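Local coordinates for penicillin binding protein 2X (Streptococcus thermophilus, PDB 5U47) that probably cross-links peptidoglycan strands as a transpeptidase of the cell-division machinery and is the kind of enzyme that beta-lactams inactivate by acylating its active-site serine, at residues A[590-595]-A[610-615]; A[438-443]-A[449-454]; A[79-84]-A[123-128]. The protein carries 1 engineered substitution. One frame throughout, in Å; residues are numbered along the deposited sequence.

Contact 1: residues A[590-595]-A[610-615]; sequences TSYQTG and RQNLVH
Stacking dominates where Y592 meets N612: the asparagine side chain lies flat over one face of the tyrosine ring. The CB of N612 sits over the ring centre, 3.8 Å from the centroid of Y592, in a CH-pi contact. Its amide plane is turned just 14° from the ring plane and runs on over one side of the ring, where CG of N612 comes within 3.5 Å of CE1 of Y592. The tyrosine reaches this place with CG anti to its backbone N (chi1 177°). Apolar packing adds V614, whose CG2 meets CD2 of Y592 at 3.9 Å, approaching obliquely. Among the polar groups, N612 ND2 donates to T608 O in the preceding helical turn, which fixes the amide's rotation, while the backbone N of Y592 binds N635 OD1. A Schellman motif ends helix 602-611, with V614 N bonded to L609 O, L613 N to R610 O, and L613 at positive phi as the C-prime residue. The case illustrates how a polar side chain can pack as a flat surface: in the first PASTA domain, the helix end is held against the 590-595 segment by an amide-aromatic stack and van der Waals contact, with no hydrogen bond or salt bridge between the two segments.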
loop_
_atom_site.group_PDB
_atom_site.type_symbol
_atom_site.label_atom_id
_atom_site.label_comp_id
_atom_site.label_asym_id
_atom_site.label_seq_id
_atom_site.Cartn_x
_atom_site.Cartn_y
_atom_site.Cartn_z
ATOM N N THR A 590 -1.367 -22.753 3.947
ATOM C CA THR A 590 -1.463 -22.472 5.390
ATOM C C THR A 590 -2.929 -22.292 5.754
ATOM O O THR A 590 -3.682 -21.629 5.029
ATOM C CB THR A 590 -0.716 -21.163 5.782
ATOM O OG1 THR A 590 0.587 -21.125 5.185
ATOM C CG2 THR A 590 -0.582 -21.051 7.300
ATOM N N SER A 591 -3.345 -22.892 6.861
ATOM C CA SER A 591 -4.727 -22.768 7.310
ATOM C C SER A 591 -4.949 -21.394 7.966
ATOM O O SER A 591 -4.004 -20.786 8.506
ATOM C CB SER A 591 -5.081 -23.910 8.281
ATOM O OG SER A 591 -4.356 -23.774 9.488
ATOM N N TYR A 592 -6.186 -20.897 7.891
ATOM C CA TYR A 592 -6.563 -19.621 8.526
ATOM C C TYR A 592 -8.033 -19.658 8.937
ATOM O O TYR A 592 -8.856 -20.218 8.222
ATOM C CB TYR A 592 -6.359 -18.413 7.579
ATOM C CG TYR A 592 -6.816 -17.097 8.187
ATOM C CD1 TYR A 592 -6.053 -16.457 9.179
ATOM C CD2 TYR A 592 -8.027 -16.511 7.814
ATOM C CE1 TYR A 592 -6.479 -15.275 9.765
ATOM C CE2 TYR A 592 -8.460 -15.318 8.390
ATOM C CZ TYR A 592 -7.681 -14.695 9.351
ATOM O OH TYR A 592 -8.117 -13.509 9.921
ATOM N N GLN A 593 -8.339 -19.084 10.094
ATOM C CA GLN A 593 -9.721 -18.961 10.560
ATOM C C GLN A 593 -9.912 -17.571 11.187
ATOM O O GLN A 593 -8.967 -16.973 11.703
ATOM C CB GLN A 593 -10.106 -20.130 11.487
ATOM C CG GLN A 593 -9.197 -20.372 12.659
ATOM C CD GLN A 593 -9.541 -21.664 13.405
ATOM O OE1 GLN A 593 -9.538 -22.762 12.835
ATOM N NE2 GLN A 593 -9.816 -21.536 14.677
ATOM N N THR A 594 -11.115 -17.033 11.099
ATOM C CA THR A 594 -11.352 -15.679 11.586
ATOM C C THR A 594 -11.276 -15.532 13.075
ATOM O O THR A 594 -10.859 -14.484 13.560
ATOM C CB THR A 594 -12.750 -15.138 11.218
ATOM O OG1 THR A 594 -13.764 -15.918 11.857
ATOM C CG2 THR A 594 -12.986 -15.155 9.725
ATOM N N GLY A 595 -11.666 -16.583 13.798
ATOM C CA GLY A 595 -11.848 -16.468 15.234
ATOM C C GLY A 595 -13.185 -15.730 15.425
ATOM O O GLY A 595 -13.885 -15.426 14.438
ATOM N N ARG A 610 -7.964 -9.284 4.640
ATOM C CA ARG A 610 -7.161 -9.125 3.407
ATOM C C ARG A 610 -5.665 -9.326 3.636
ATOM O O ARG A 610 -4.963 -9.801 2.744
ATOM C CB ARG A 610 -7.401 -7.769 2.727
ATOM C CG ARG A 610 -8.781 -7.674 2.129
ATOM C CD ARG A 610 -8.860 -6.589 1.079
ATOM N NE ARG A 610 -10.161 -6.655 0.450
ATOM C CZ ARG A 610 -11.255 -6.020 0.854
ATOM N NH1 ARG A 610 -11.245 -5.211 1.907
ATOM N NH2 ARG A 610 -12.386 -6.212 0.177
ATOM N N GLN A 611 -5.168 -8.980 4.821
ATOM C CA GLN A 611 -3.763 -9.264 5.152
ATOM C C GLN A 611 -3.487 -10.763 5.112
ATOM O O GLN A 611 -2.354 -11.195 4.845
ATOM C CB GLN A 611 -3.428 -8.724 6.533
ATOM C CG GLN A 611 -3.498 -7.203 6.586
ATOM C CD GLN A 611 -3.403 -6.645 7.985
ATOM O OE1 GLN A 611 -3.396 -7.391 8.964
ATOM N NE2 GLN A 611 -3.341 -5.327 8.089
ATOM N N ASN A 612 -4.541 -11.541 5.374
ATOM C CA ASN A 612 -4.484 -12.984 5.383
ATOM C C ASN A 612 -5.019 -13.592 4.083
ATOM O O ASN A 612 -5.286 -14.791 4.014
ATOM C CB ASN A 612 -5.198 -13.532 6.631
ATOM C CG ASN A 612 -4.450 -13.173 7.908
ATOM O OD1 ASN A 612 -3.510 -13.883 8.304
ATOM N ND2 ASN A 612 -4.822 -12.040 8.529
ATOM N N LEU A 613 -5.142 -12.748 3.070
ATOM C CA LEU A 613 -5.539 -13.136 1.732
ATOM C C LEU A 613 -6.985 -13.634 1.556
ATOM O O LEU A 613 -7.318 -14.292 0.571
ATOM C CB LEU A 613 -4.505 -14.086 1.117
ATOM C CG LEU A 613 -3.060 -13.549 1.154
ATOM C CD1 LEU A 613 -2.183 -14.426 0.294
ATOM C CD2 LEU A 613 -2.981 -12.113 0.639
ATOM N N VAL A 614 -7.840 -13.268 2.482
ATOM C CA VAL A 614 -9.263 -13.559 2.367
ATOM C C VAL A 614 -9.863 -12.378 1.594
ATOM O O VAL A 614 -9.271 -11.280 1.584
ATOM C CB VAL A 614 -9.878 -13.710 3.758
ATOM C CG1 VAL A 614 -11.385 -13.915 3.687
ATOM C CG2 VAL A 614 -9.213 -14.883 4.465
ATOM N N HIS A 615 -10.975 -12.614 0.890
ATOM C CA HIS A 615 -11.639 -11.565 0.086
ATOM C C HIS A 615 -13.010 -11.289 0.707
ATOM O O HIS A 615 -14.015 -11.881 0.298
ATOM C CB HIS A 615 -11.815 -11.979 -1.387
ATOM C CG HIS A 615 -10.530 -12.130 -2.143
ATOM N ND1 HIS A 615 -10.488 -12.637 -3.423
ATOM C CD2 HIS A 615 -9.243 -11.891 -1.788
ATOM C CE1 HIS A 615 -9.236 -12.648 -3.845
ATOM N NE2 HIS A 615 -8.461 -12.203 -2.871
#

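Contact 2: residues A[438-443]-A[449-454]; sequences IKQVAD and VRTAKK
V449, near the start of strand 448-451, pairs with A442 in a non-hydrogen-bonded antiparallel pair, and its CG1 packs on CB of A442 at 4.0 Å. The same methyl lies 3.8 Å from OE1 of Q440, whose side chain crosses over the valine. R450 then forms the hydrogen-bonded pair with V441, their side chains on the other face of the sheet: V441 N donates to R450 O at 2.9 Å, and R450 N returns a bond to V441 O at 3.0 Å. The arginine's guanidinium turns away to bind T590 O, I636 O and N612 O. T451 comes back to the face of Q440 and takes a bond from NE2 of Q440 to its OG1 (2.9 Å), the hydroxyl oxygen lying 15° out of the Q440 amide plane. With CG anti to the backbone N (chi1 -178°) and the chain extended, Q440 lays its amide across the neighbouring strand; NE2 also bonds S584 OG. A452 N bonds K439 O (2.9 Å), and CB of A452 lies 3.4 Å from I438 O. On the other edge of 438-443, K439 and Q440 both face Y219 in a classic beta bulge; the antiparallel hairpin is thereby joined to strand 217-220 in a mixed sheet.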
loop_
_atom_site.group_PDB
_atom_site.type_symbol
_atom_site.label_atom_id
_atom_site.label_comp_id
_atom_site.label_asym_id
_atom_site.label_seq_id
_atom_site.Cartn_x
_atom_site.Cartn_y
_atom_site.Cartn_z
ATOM N N ILE A 438 0.075 -7.496 -1.329
ATOM C CA ILE A 438 0.618 -8.774 -0.809
ATOM C C ILE A 438 0.421 -9.862 -1.840
ATOM O O ILE A 438 -0.713 -10.131 -2.271
ATOM C CB ILE A 438 -0.095 -9.265 0.467
ATOM C CG1 ILE A 438 -0.040 -8.193 1.547
ATOM C CG2 ILE A 438 0.539 -10.571 0.972
ATOM C CD1 ILE A 438 -0.945 -8.473 2.728
ATOM N N LYS A 439 1.515 -10.510 -2.207
ATOM C CA LYS A 439 1.498 -11.598 -3.178
ATOM C C LYS A 439 1.403 -12.942 -2.472
ATOM O O LYS A 439 0.707 -13.836 -2.911
ATOM C CB LYS A 439 2.795 -11.590 -3.999
ATOM C CG LYS A 439 2.914 -12.642 -5.107
ATOM C CD LYS A 439 2.034 -12.309 -6.314
ATOM C CE LYS A 439 0.571 -12.724 -6.167
ATOM N NZ LYS A 439 -0.378 -11.803 -6.889
ATOM N N GLN A 440 2.170 -13.090 -1.403
ATOM C CA GLN A 440 2.209 -14.356 -0.680
ATOM C C GLN A 440 2.655 -14.146 0.746
ATOM O O GLN A 440 3.515 -13.315 1.002
ATOM C CB GLN A 440 3.173 -15.334 -1.387
ATOM C CG GLN A 440 3.291 -16.707 -0.771
ATOM C CD GLN A 440 4.281 -17.600 -1.515
ATOM O OE1 GLN A 440 5.437 -17.632 -1.153
ATOM N NE2 GLN A 440 3.829 -18.299 -2.577
ATOM N N VAL A 441 2.069 -14.923 1.650
ATOM C CA VAL A 441 2.431 -14.958 3.065
ATOM C C VAL A 441 2.961 -16.380 3.251
ATOM O O VAL A 441 2.254 -17.353 2.946
ATOM C CB VAL A 441 1.213 -14.737 3.972
ATOM C CG1 VAL A 441 1.603 -14.817 5.447
ATOM C CG2 VAL A 441 0.537 -13.414 3.642
ATOM N N ALA A 442 4.201 -16.506 3.728
ATOM C CA ALA A 442 4.849 -17.811 3.828
ATOM C C ALA A 442 5.301 -18.160 5.224
ATOM O O ALA A 442 5.893 -17.322 5.935
ATOM C CB ALA A 442 6.042 -17.872 2.879
ATOM N N ASP A 443 5.002 -19.396 5.622
ATOM C CA ASP A 443 5.460 -19.920 6.887
ATOM C C ASP A 443 6.597 -20.866 6.502
ATOM O O ASP A 443 6.354 -22.008 6.079
ATOM C CB ASP A 443 4.345 -20.636 7.656
ATOM C CG ASP A 443 4.834 -21.200 8.998
ATOM O OD1 ASP A 443 5.995 -21.648 9.077
ATOM O OD2 ASP A 443 4.061 -21.210 9.980
ATOM N N VAL A 449 2.230 -21.937 2.462
ATOM C CA VAL A 449 2.012 -20.600 1.949
ATOM C C VAL A 449 0.546 -20.330 1.701
ATOM O O VAL A 449 -0.271 -21.261 1.625
ATOM C CB VAL A 449 2.707 -20.396 0.584
ATOM C CG1 VAL A 449 4.205 -20.662 0.704
ATOM C CG2 VAL A 449 2.080 -21.287 -0.513
ATOM N N ARG A 450 0.237 -19.044 1.584
ATOM C CA ARG A 450 -1.071 -18.532 1.139
ATOM C C ARG A 450 -0.703 -17.536 0.055
ATOM O O ARG A 450 0.043 -16.585 0.319
ATOM C CB ARG A 450 -1.848 -17.854 2.262
ATOM C CG ARG A 450 -2.415 -18.870 3.223
ATOM C CD ARG A 450 -3.046 -18.242 4.448
ATOM N NE ARG A 450 -4.340 -17.608 4.188
ATOM C CZ ARG A 450 -5.518 -18.249 4.102
ATOM N NH1 ARG A 450 -5.602 -19.569 4.199
ATOM N NH2 ARG A 450 -6.633 -17.559 3.892
ATOM N N THR A 451 -1.189 -17.791 -1.159
ATOM C CA THR A 451 -0.853 -16.989 -2.332
ATOM C C THR A 451 -2.078 -16.265 -2.903
ATOM O O THR A 451 -3.150 -16.862 -3.062
ATOM C CB THR A 451 -0.180 -17.902 -3.374
ATOM O OG1 THR A 451 0.915 -18.585 -2.745
ATOM C CG2 THR A 451 0.356 -17.084 -4.566
ATOM N N ALA A 452 -1.905 -14.981 -3.213
ATOM C CA ALA A 452 -3.000 -14.118 -3.676
ATOM C C ALA A 452 -3.397 -14.291 -5.125
ATOM O O ALA A 452 -2.605 -14.707 -5.959
ATOM C CB ALA A 452 -2.655 -12.649 -3.424
ATOM N N LYS A 453 -4.674 -14.006 -5.384
ATOM C CA LYS A 453 -5.253 -13.938 -6.715
ATOM C C LYS A 453 -6.127 -12.677 -6.703
ATOM O O LYS A 453 -6.485 -12.162 -5.621
ATOM C CB LYS A 453 -6.103 -15.171 -7.066
ATOM C CG LYS A 453 -5.315 -16.477 -7.225
ATOM C CD LYS A 453 -6.278 -17.635 -7.461
ATOM C CE LYS A 453 -5.576 -18.986 -7.534
ATOM N NZ LYS A 453 -4.766 -19.142 -8.778
ATOM N N LYS A 454 -6.497 -12.197 -7.886
ATOM C CA LYS A 454 -7.278 -10.963 -7.987
ATOM C C LYS A 454 -8.624 -11.034 -7.258
ATOM O O LYS A 454 -9.236 -12.102 -7.161
ATOM C CB LYS A 454 -7.509 -10.586 -9.452
ATOM C CG LYS A 454 -8.555 -11.413 -10.164
ATOM C CD LYS A 454 -8.634 -11.024 -11.623
ATOM C CE LYS A 454 -9.739 -11.816 -12.308
ATOM N NZ LYS A 454 -9.712 -11.503 -13.761
#

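Contact 3: residues A[79-84]-A[123-128]; sequences ADILKD and EKTFKD
I81 and T125 meet tip to tip where two helices of the dimerisation domain run side by side, and here the packing is close. CD1 of I81 comes to 3.5 Å from CG2 of T125, tighter than usual for two carbons, with CG1 of I81 only slightly farther from that methyl. The threonine offers its methyl because CG2 stands anti to the backbone N (chi1 -53°, measured to OG1), while OG1 is turned back along its own helix and hydrogen-bonds D121 O. This exemplifies how one branched residue can give its apolar half to a helix contact and have its polar half satisfied within its own helix. F126 continues the close part beside the threonine. Its ring is approached obliquely by I81, with CD1 of I81 at 4.0 Å from CD1 of F126. L82 arrives differently: its CD2 lies near the ring plane at the edge, 4.0 Å from CZ of F126, and the two side chains cross at about a right angle. I52 of strand 42-55 touches both L82 and F126, so this end of the contact merges with the core beneath the helices.

The other margins are loose. The flanks carry exposed charged residues such as D84 and D128; between these two segments four side chains meet, burying 181 Å², and L122 adds to the pair by touching I81 and L82. The segment axes stay 11.0 Å apart at their closest, far enough that only side chains bridge the gap, and no hydrogen bond crosses. The segments 79-84 and 123-128 run nearly antiparallel, at 158°. The apolar faces of helices 72-86 and 116-128 meet above strand 42-55, and helix 116-128 also packs on strand 134-143, a two-layer alpha/beta packing of helices against a sheet.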
loop_
_atom_site.group_PDB
_atom_site.type_symbol
_atom_site.label_atom_id
_atom_site.label_comp_id
_atom_site.label_asym_id
_atom_site.label_seq_id
_atom_site.Cartn_x
_atom_site.Cartn_y
_atom_site.Cartn_z
ATOM N N ALA A 79 43.077 -8.634 26.957
ATOM C CA ALA A 79 43.386 -7.369 26.271
ATOM C C ALA A 79 44.092 -7.620 24.928
ATOM O O ALA A 79 43.795 -6.950 23.917
ATOM C CB ALA A 79 44.217 -6.462 27.158
ATOM N N ASP A 80 45.017 -8.587 24.919
ATOM C CA ASP A 80 45.735 -8.958 23.689
ATOM C C ASP A 80 44.728 -9.406 22.643
ATOM O O ASP A 80 44.786 -8.985 21.483
ATOM C CB ASP A 80 46.750 -10.077 23.944
ATOM C CG ASP A 80 47.905 -9.641 24.850
ATOM O OD1 ASP A 80 48.122 -8.417 25.025
ATOM O OD2 ASP A 80 48.603 -10.535 25.376
ATOM N N ILE A 81 43.788 -10.240 23.080
ATOM C CA ILE A 81 42.739 -10.742 22.199
ATOM C C ILE A 81 41.829 -9.610 21.683
ATOM O O ILE A 81 41.559 -9.541 20.480
ATOM C CB ILE A 81 41.918 -11.860 22.887
ATOM C CG1 ILE A 81 42.814 -13.102 23.096
ATOM C CG2 ILE A 81 40.696 -12.221 22.042
ATOM C CD1 ILE A 81 42.231 -14.168 24.004
ATOM N N LEU A 82 41.383 -8.724 22.575
ATOM C CA LEU A 82 40.503 -7.626 22.175
ATOM C C LEU A 82 41.193 -6.625 21.239
ATOM O O LEU A 82 40.545 -6.053 20.343
ATOM C CB LEU A 82 39.871 -6.929 23.388
ATOM C CG LEU A 82 38.939 -7.783 24.279
ATOM C CD1 LEU A 82 37.972 -6.880 25.035
ATOM C CD2 LEU A 82 38.128 -8.802 23.488
ATOM N N LYS A 83 42.494 -6.421 21.439
ATOM C CA LYS A 83 43.271 -5.527 20.586
ATOM C C LYS A 83 43.365 -6.113 19.181
ATOM O O LYS A 83 42.977 -5.470 18.206
ATOM C CB LYS A 83 44.675 -5.312 21.163
ATOM C CG LYS A 83 45.561 -4.388 20.327
ATOM C CD LYS A 83 44.984 -2.982 20.217
ATOM C CE LYS A 83 45.863 -2.079 19.357
ATOM N NZ LYS A 83 45.296 -0.709 19.237
ATOM N N ASP A 84 43.854 -7.348 19.089
ATOM C CA ASP A 84 43.999 -8.012 17.796
ATOM C C ASP A 84 42.662 -8.165 17.038
ATOM O O ASP A 84 42.588 -7.871 15.841
ATOM C CB ASP A 84 44.638 -9.394 17.983
ATOM C CG ASP A 84 44.690 -10.196 16.686
ATOM O OD1 ASP A 84 45.066 -9.625 15.630
ATOM O OD2 ASP A 84 44.346 -11.400 16.728
ATOM N N GLU A 123 35.020 -16.205 20.421
ATOM C CA GLU A 123 34.664 -17.328 21.308
ATOM C C GLU A 123 35.694 -18.444 21.244
ATOM O O GLU A 123 36.142 -18.933 22.275
ATOM C CB GLU A 123 33.290 -17.906 20.991
ATOM C CG GLU A 123 32.126 -17.153 21.610
ATOM C CD GLU A 123 30.823 -17.937 21.513
ATOM O OE1 GLU A 123 30.520 -18.464 20.423
ATOM O OE2 GLU A 123 30.104 -18.019 22.527
ATOM N N LYS A 124 36.067 -18.833 20.024
ATOM C CA LYS A 124 37.073 -19.877 19.821
ATOM C C LYS A 124 38.394 -19.487 20.472
ATOM O O LYS A 124 39.089 -20.332 21.028
ATOM C CB LYS A 124 37.292 -20.152 18.325
ATOM C CG LYS A 124 38.291 -21.269 18.047
ATOM C CD LYS A 124 38.436 -21.567 16.562
ATOM C CE LYS A 124 39.460 -22.675 16.347
ATOM N NZ LYS A 124 39.632 -23.034 14.910
ATOM N N THR A 125 38.721 -18.200 20.408
ATOM C CA THR A 125 39.965 -17.692 20.981
ATOM C C THR A 125 39.972 -17.801 22.512
ATOM O O THR A 125 40.980 -18.188 23.091
ATOM C CB THR A 125 40.231 -16.239 20.509
ATOM O OG1 THR A 125 40.181 -16.188 19.077
ATOM C CG2 THR A 125 41.586 -15.748 20.960
ATOM N N PHE A 126 38.860 -17.472 23.165
ATOM C CA PHE A 126 38.786 -17.563 24.640
ATOM C C PHE A 126 38.799 -19.014 25.109
ATOM O O PHE A 126 39.439 -19.343 26.101
ATOM C CB PHE A 126 37.546 -16.853 25.203
ATOM C CG PHE A 126 37.543 -15.359 24.995
ATOM C CD1 PHE A 126 38.562 -14.576 25.510
ATOM C CD2 PHE A 126 36.485 -14.728 24.334
ATOM C CE1 PHE A 126 38.561 -13.198 25.336
ATOM C CE2 PHE A 126 36.480 -13.349 24.156
ATOM C CZ PHE A 126 37.516 -12.583 24.656
ATOM N N LYS A 127 38.077 -19.871 24.387
ATOM C CA LYS A 127 38.013 -21.302 24.700
ATOM C C LYS A 127 39.416 -21.916 24.597
ATOM O O LYS A 127 39.854 -22.602 25.522
ATOM C CB LYS A 127 37.037 -22.015 23.748
ATOM C CG LYS A 127 36.823 -23.515 23.990
ATOM C CD LYS A 127 35.911 -24.144 22.931
ATOM C CE LYS A 127 36.588 -24.250 21.561
ATOM N NZ LYS A 127 35.655 -24.575 20.438
ATOM N N ASP A 128 40.121 -21.648 23.489
ATOM C CA ASP A 128 41.495 -22.176 23.284
ATOM C C ASP A 128 42.487 -21.633 24.324
ATOM O O ASP A 128 43.416 -22.340 24.708
ATOM C CB ASP A 128 42.013 -21.902 21.858
ATOM C CG ASP A 128 41.214 -22.654 20.767
ATOM O OD1 ASP A 128 40.424 -23.575 21.095
ATOM O OD2 ASP A 128 41.382 -22.317 19.568
#

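Overall arrangement
From the N terminus, contact 3 comes first, closing a loop of 38 residues that carries helix 90-97 and keeping two helices of the dimerisation domain together. Contact 2 follows in the transpeptidase domain, closing a short hairpin over five intervening residues, and contact 1 closes last, across 14 residues that hold most of helix 602-611. The three loops run in series; none nests or crosses another. Contact 3 stands apart, its centre about 51 Å from that of contact 1 and about 47 Å from that of contact 2. Contacts 1 and 2 touch directly: R450 of the hairpin reaches N612 O as well as T590 O, joining the hairpin to both segments of contact 1 and so to the first PASTA domain.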